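Side-chain contacts in D-aminoacid aminotransferase-like PLP-dependent enzyme (Haemophilus somnus, PDB 3CEB), which is a PLP-dependent enzyme of the aminotransferase class IV family, probably a 4-amino-4-deoxychorismate lyase that splits aminodeoxychorismate into 4-aminobenzoate and pyruvate: residues I123-I126 against V131-C134; N138-F141 against Q146-T149. All coordinates share one frame; numbering follows the deposited sequence. Where two conformers were deposited one is given.

Interaction 1 of 2, residues I123-I126 against V131-C134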
loop_
_atom_site.group_PDB
_atom_site.type_symbol
_atom_site.label_atom_id
_atom_site.label_comp_id
_atom_site.label_asym_id
_atom_site.label_seq_id
_atom_site.Cartn_x
_atom_site.Cartn_y
_atom_site.Cartn_z
ATOM N N ILE A 123 -7.223 10.619 -4.381
ATOM C CA ILE A 123 -8.653 10.317 -4.324
ATOM C C ILE A 123 -8.968 9.526 -3.086
ATOM O O ILE A 123 -8.080 9.124 -2.343
ATOM C CB ILE A 123 -9.207 9.563 -5.575
ATOM C CG1 ILE A 123 -8.559 8.175 -5.732
ATOM C CG2 ILE A 123 -9.008 10.399 -6.811
ATOM C CD1 ILE A 123 -9.052 7.350 -6.922
HETATM N N MSE A 124 -10.253 9.293 -2.896
HETATM C CA MSE A 124 -10.743 8.566 -1.758
HETATM C C MSE A 124 -11.900 7.715 -2.266
HETATM O O MSE A 124 -12.938 8.227 -2.654
HETATM C CB MSE A 124 -11.169 9.579 -0.707
HETATM C CG MSE A 124 -11.814 8.980 0.500
HETATM SE SE MSE A 124 -12.084 10.277 1.916
HETATM C CE MSE A 124 -10.284 10.214 2.571
ATOM N N ILE A 125 -11.677 6.409 -2.346
ATOM C CA ILE A 125 -12.638 5.519 -2.983
ATOM C C ILE A 125 -13.758 5.094 -2.035
ATOM O O ILE A 125 -13.533 4.417 -1.013
ATOM C CB ILE A 125 -11.941 4.284 -3.556
ATOM C CG1 ILE A 125 -10.889 4.700 -4.607
ATOM C CG2 ILE A 125 -12.973 3.355 -4.184
ATOM C CD1 ILE A 125 -9.892 3.653 -4.932
ATOM N N ILE A 126 -14.963 5.494 -2.407
ATOM C CA ILE A 126 -16.159 5.155 -1.691
ATOM C C ILE A 126 -16.808 3.987 -2.400
ATOM O O ILE A 126 -17.334 4.123 -3.511
ATOM C CB ILE A 126 -17.131 6.339 -1.661
ATOM C CG1 ILE A 126 -16.376 7.577 -1.174
ATOM C CG2 ILE A 126 -18.321 6.025 -0.780
ATOM C CD1 ILE A 126 -15.648 7.315 0.113
ATOM N N VAL A 131 -15.806 4.262 3.127
ATOM C CA VAL A 131 -14.517 4.844 2.783
ATOM C C VAL A 131 -13.518 3.683 2.794
ATOM O O VAL A 131 -13.429 2.925 3.774
ATOM C CB VAL A 131 -14.051 5.901 3.814
ATOM C CG1 VAL A 131 -12.650 6.437 3.454
ATOM C CG2 VAL A 131 -15.065 7.001 3.927
ATOM N N THR A 132 -12.787 3.533 1.697
ATOM C CA THR A 132 -11.804 2.465 1.575
ATOM C C THR A 132 -10.415 3.046 1.437
ATOM O O THR A 132 -9.853 3.524 2.407
ATOM C CB THR A 132 -12.168 1.482 0.452
ATOM O OG1 THR A 132 -12.170 2.150 -0.826
ATOM C CG2 THR A 132 -13.573 0.864 0.748
ATOM N N ASP A 133 -9.865 3.010 0.239
ATOM C CA ASP A 133 -8.492 3.416 0.016
ATOM C C ASP A 133 -8.362 4.638 -0.900
ATOM O O ASP A 133 -9.338 5.022 -1.556
ATOM C CB ASP A 133 -7.737 2.276 -0.674
ATOM C CG ASP A 133 -7.697 0.955 0.136
ATOM O OD1 ASP A 133 -8.376 0.771 1.175
ATOM O OD2 ASP A 133 -6.946 0.057 -0.311
ATOM N N CYS A 134 -7.158 5.230 -0.965
ATOM C CA CYS A 134 -6.832 6.136 -2.066
ATOM C C CYS A 134 -6.210 5.245 -3.169
ATOM O O CYS A 134 -6.164 4.034 -3.004
ATOM C CB CYS A 134 -5.915 7.303 -1.675
ATOM S SG CYS A 134 -4.266 6.872 -1.185
#

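Interaction 2 of 2, residues N138-F141 against Q146-T149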
loop_
_atom_site.group_PDB
_atom_site.type_symbol
_atom_site.label_atom_id
_atom_site.label_comp_id
_atom_site.label_asym_id
_atom_site.label_seq_id
_atom_site.Cartn_x
_atom_site.Cartn_y
_atom_site.Cartn_z
ATOM N N ASN A 138 -3.573 3.233 1.766
ATOM C CA ASN A 138 -4.704 3.264 2.645
ATOM C C ASN A 138 -4.907 4.702 3.185
ATOM O O ASN A 138 -4.087 5.593 2.977
ATOM C CB ASN A 138 -4.534 2.266 3.804
ATOM C CG ASN A 138 -4.440 0.828 3.334
ATOM O OD1 ASN A 138 -3.416 0.165 3.543
ATOM N ND2 ASN A 138 -5.496 0.336 2.684
ATOM N N LEU A 139 -5.991 4.900 3.936
ATOM C CA LEU A 139 -6.284 6.211 4.499
ATOM C C LEU A 139 -6.464 6.185 6.017
ATOM O O LEU A 139 -6.883 5.183 6.599
ATOM C CB LEU A 139 -7.505 6.826 3.801
ATOM C CG LEU A 139 -7.397 7.158 2.313
ATOM C CD1 LEU A 139 -8.778 7.387 1.777
ATOM C CD2 LEU A 139 -6.456 8.330 1.973
ATOM N N ILE A 140 -6.087 7.311 6.634
ATOM C CA ILE A 140 -6.212 7.521 8.070
ATOM C C ILE A 140 -6.869 8.874 8.305
ATOM O O ILE A 140 -6.693 9.816 7.542
ATOM C CB ILE A 140 -4.856 7.398 8.836
ATOM C CG1 ILE A 140 -3.844 8.468 8.414
ATOM C CG2 ILE A 140 -4.243 6.035 8.618
ATOM C CD1 ILE A 140 -2.562 8.493 9.291
ATOM N N PHE A 141 -7.640 8.944 9.370
ATOM C CA PHE A 141 -8.470 10.091 9.657
ATOM C C PHE A 141 -8.286 10.494 11.093
ATOM O O PHE A 141 -8.302 9.667 11.977
ATOM C CB PHE A 141 -9.921 9.701 9.401
ATOM C CG PHE A 141 -10.182 9.282 7.973
ATOM C CD1 PHE A 141 -10.026 7.973 7.577
ATOM C CD2 PHE A 141 -10.553 10.218 7.010
ATOM C CE1 PHE A 141 -10.226 7.601 6.236
ATOM C CE2 PHE A 141 -10.776 9.859 5.681
ATOM C CZ PHE A 141 -10.595 8.549 5.288
ATOM N N GLN A 146 -6.323 10.792 17.949
ATOM C CA GLN A 146 -6.130 9.450 17.421
ATOM C C GLN A 146 -6.255 9.439 15.941
ATOM O O GLN A 146 -6.874 10.323 15.381
ATOM C CB GLN A 146 -7.184 8.494 17.982
ATOM C CG GLN A 146 -6.819 7.964 19.337
ATOM C CD GLN A 146 -7.976 7.277 20.085
ATOM O OE1 GLN A 146 -9.148 7.551 19.830
ATOM N NE2 GLN A 146 -7.636 6.392 21.027
ATOM N N TRP A 147 -5.679 8.417 15.323
ATOM C CA TRP A 147 -5.837 8.174 13.911
ATOM C C TRP A 147 -6.606 6.882 13.687
ATOM O O TRP A 147 -6.212 5.821 14.139
ATOM C CB TRP A 147 -4.487 8.056 13.213
ATOM C CG TRP A 147 -3.708 9.323 13.092
ATOM C CD1 TRP A 147 -2.659 9.702 13.863
ATOM C CD2 TRP A 147 -3.885 10.353 12.129
ATOM N NE1 TRP A 147 -2.179 10.909 13.452
ATOM C CE2 TRP A 147 -2.909 11.329 12.379
ATOM C CE3 TRP A 147 -4.759 10.540 11.071
ATOM C CZ2 TRP A 147 -2.801 12.486 11.630
ATOM C CZ3 TRP A 147 -4.647 11.679 10.321
ATOM C CH2 TRP A 147 -3.675 12.649 10.608
ATOM N N ILE A 148 -7.710 7.007 12.965
ATOM C CA ILE A 148 -8.616 5.908 12.665
ATOM C C ILE A 148 -8.482 5.526 11.199
ATOM O O ILE A 148 -8.416 6.383 10.324
ATOM C CB ILE A 148 -10.102 6.302 12.953
ATOM C CG1 ILE A 148 -10.365 6.495 14.442
ATOM C CG2 ILE A 148 -11.074 5.211 12.463
ATOM C CD1 ILE A 148 -9.463 7.420 15.085
ATOM N N THR A 149 -8.431 4.231 10.923
ATOM C CA THR A 149 -8.396 3.752 9.543
ATOM C C THR A 149 -9.573 2.809 9.332
ATOM O O THR A 149 -9.988 2.152 10.282
ATOM C CB THR A 149 -7.036 3.053 9.242
ATOM O OG1 THR A 149 -6.881 2.883 7.839
ATOM C CG2 THR A 149 -6.898 1.694 9.967
#

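Interaction 1 of 2, residues I123-I126 against V131-C134
Ile125 O is gripped twice by Thr132. The hydroxyl OG1 of Thr132 donates to Ile125 O at 2.7 Å, and the backbone N of Thr132 donates to the same oxygen at 2.9 Å. The two donors arrive differently: the amide comes nearly along the C=O axis, whereas the hydroxyl sits above the carbonyl plane, 38° out of it. With chi1 at 63°, Thr132 holds OG1 between its own N and carbonyl carbon, which brings the hydroxyl to the same acceptor as the amide. From the same residue and toward the same segment, Ile125 N donates to Asp133 O at 2.8 Å in a fairly straight bond (166° at the hydrogen). One residue thus bonds to two successive ones, as in a beta bulge. Beyond it, Cys134 CA makes a CA-H...O contact of 3.2 Å to Ile123 O.

Apolar groups close in around these bonds. CB and CG1 of Ile125 lie against Asp133 O, CG1 at 3.4 Å. Val131 forms a non-hydrogen-bonded antiparallel pair with Ile126, and its two methyls part company: CG2 meets Ile126 CD1 at 3.9 Å, while CG1 faces CG of Met124, a selenomethionine in the crystal, at 4.0 Å in one of its two deposited conformers. Strand 90-94 flanks strand 122-127 through backbone bonds from Met124 and Ile126, and Leu110 of helix 108-114 packs on Ile125.

The Asp133 carboxylate turns to other partners: OD1 takes Leu154 N, and OD2 takes Leu155 N and bonds N1 of the PLP-lysine at position 103. The hairpin of strands 122-127 and 130-131 leads directly into the loop whose acidic residue meets the pyridine nitrogen, an arrangement characteristic of the PLP site in fold type IV enzymes.

Interaction 2 of 2, residues N138-F141 against Q146-T149
Leu139 O receives the hydroxyl of Thr149, OG1 to O 2.6 Å, across the beta hairpin that strands 138-143 and 146-150 form. This side-chain bond lies next to the backbone ladder, and Thr149 CB comes close to the same carbonyl.

Ile140 follows, with CA in a CA-H...O contact to Ile148 O. Its two branches go to different partners. CG2 approaches Thr149 CB at 4.1 Å. CG1, set between the backbone N and the carbonyl carbon (chi1 63°), carries CD1 over the indole of Trp147: CD1 is 3.9 Å from the centroid of the six-membered ring and 26° off its normal, a CH-pi contact over the face, displaced toward the rim. CG1 itself stands just beyond the rim, 3.5 Å from Trp147 CE3.

Phe141 and Ile148 form a hydrogen-bonded antiparallel pair. Phe141 N donates to Ile148 O at 2.8 Å, and Ile148 N returns a nearly straight bond (177°) to Phe141 O at 2.9 Å. Both side chains lie on one face of the sheet, where the Phe141 ring meets Ile148 O with its edge, CD1 at 3.6 Å from the oxygen.

How the interactions relate
Interaction 1 closes before interaction 2 opens along the chain, and their centres are about 12 Å apart, yet they touch at two places. On the apolar side, Phe141 of interaction 2 reaches back to interaction 1: its CZ lies 3.5 Å from Val131 CG1. This buries the face of the 138-150 hairpin bearing Phe141 against the 122-131 hairpin. On the polar side, Asn138 ND2 is 3.3 Å from Asp133 OD1, a probable hydrogen bond, and ND2 also bonds Leu155 O. Asn138 is thus a second-shell neighbour that probably helps position Asp133, the residue at the cofactor's pyridine nitrogen.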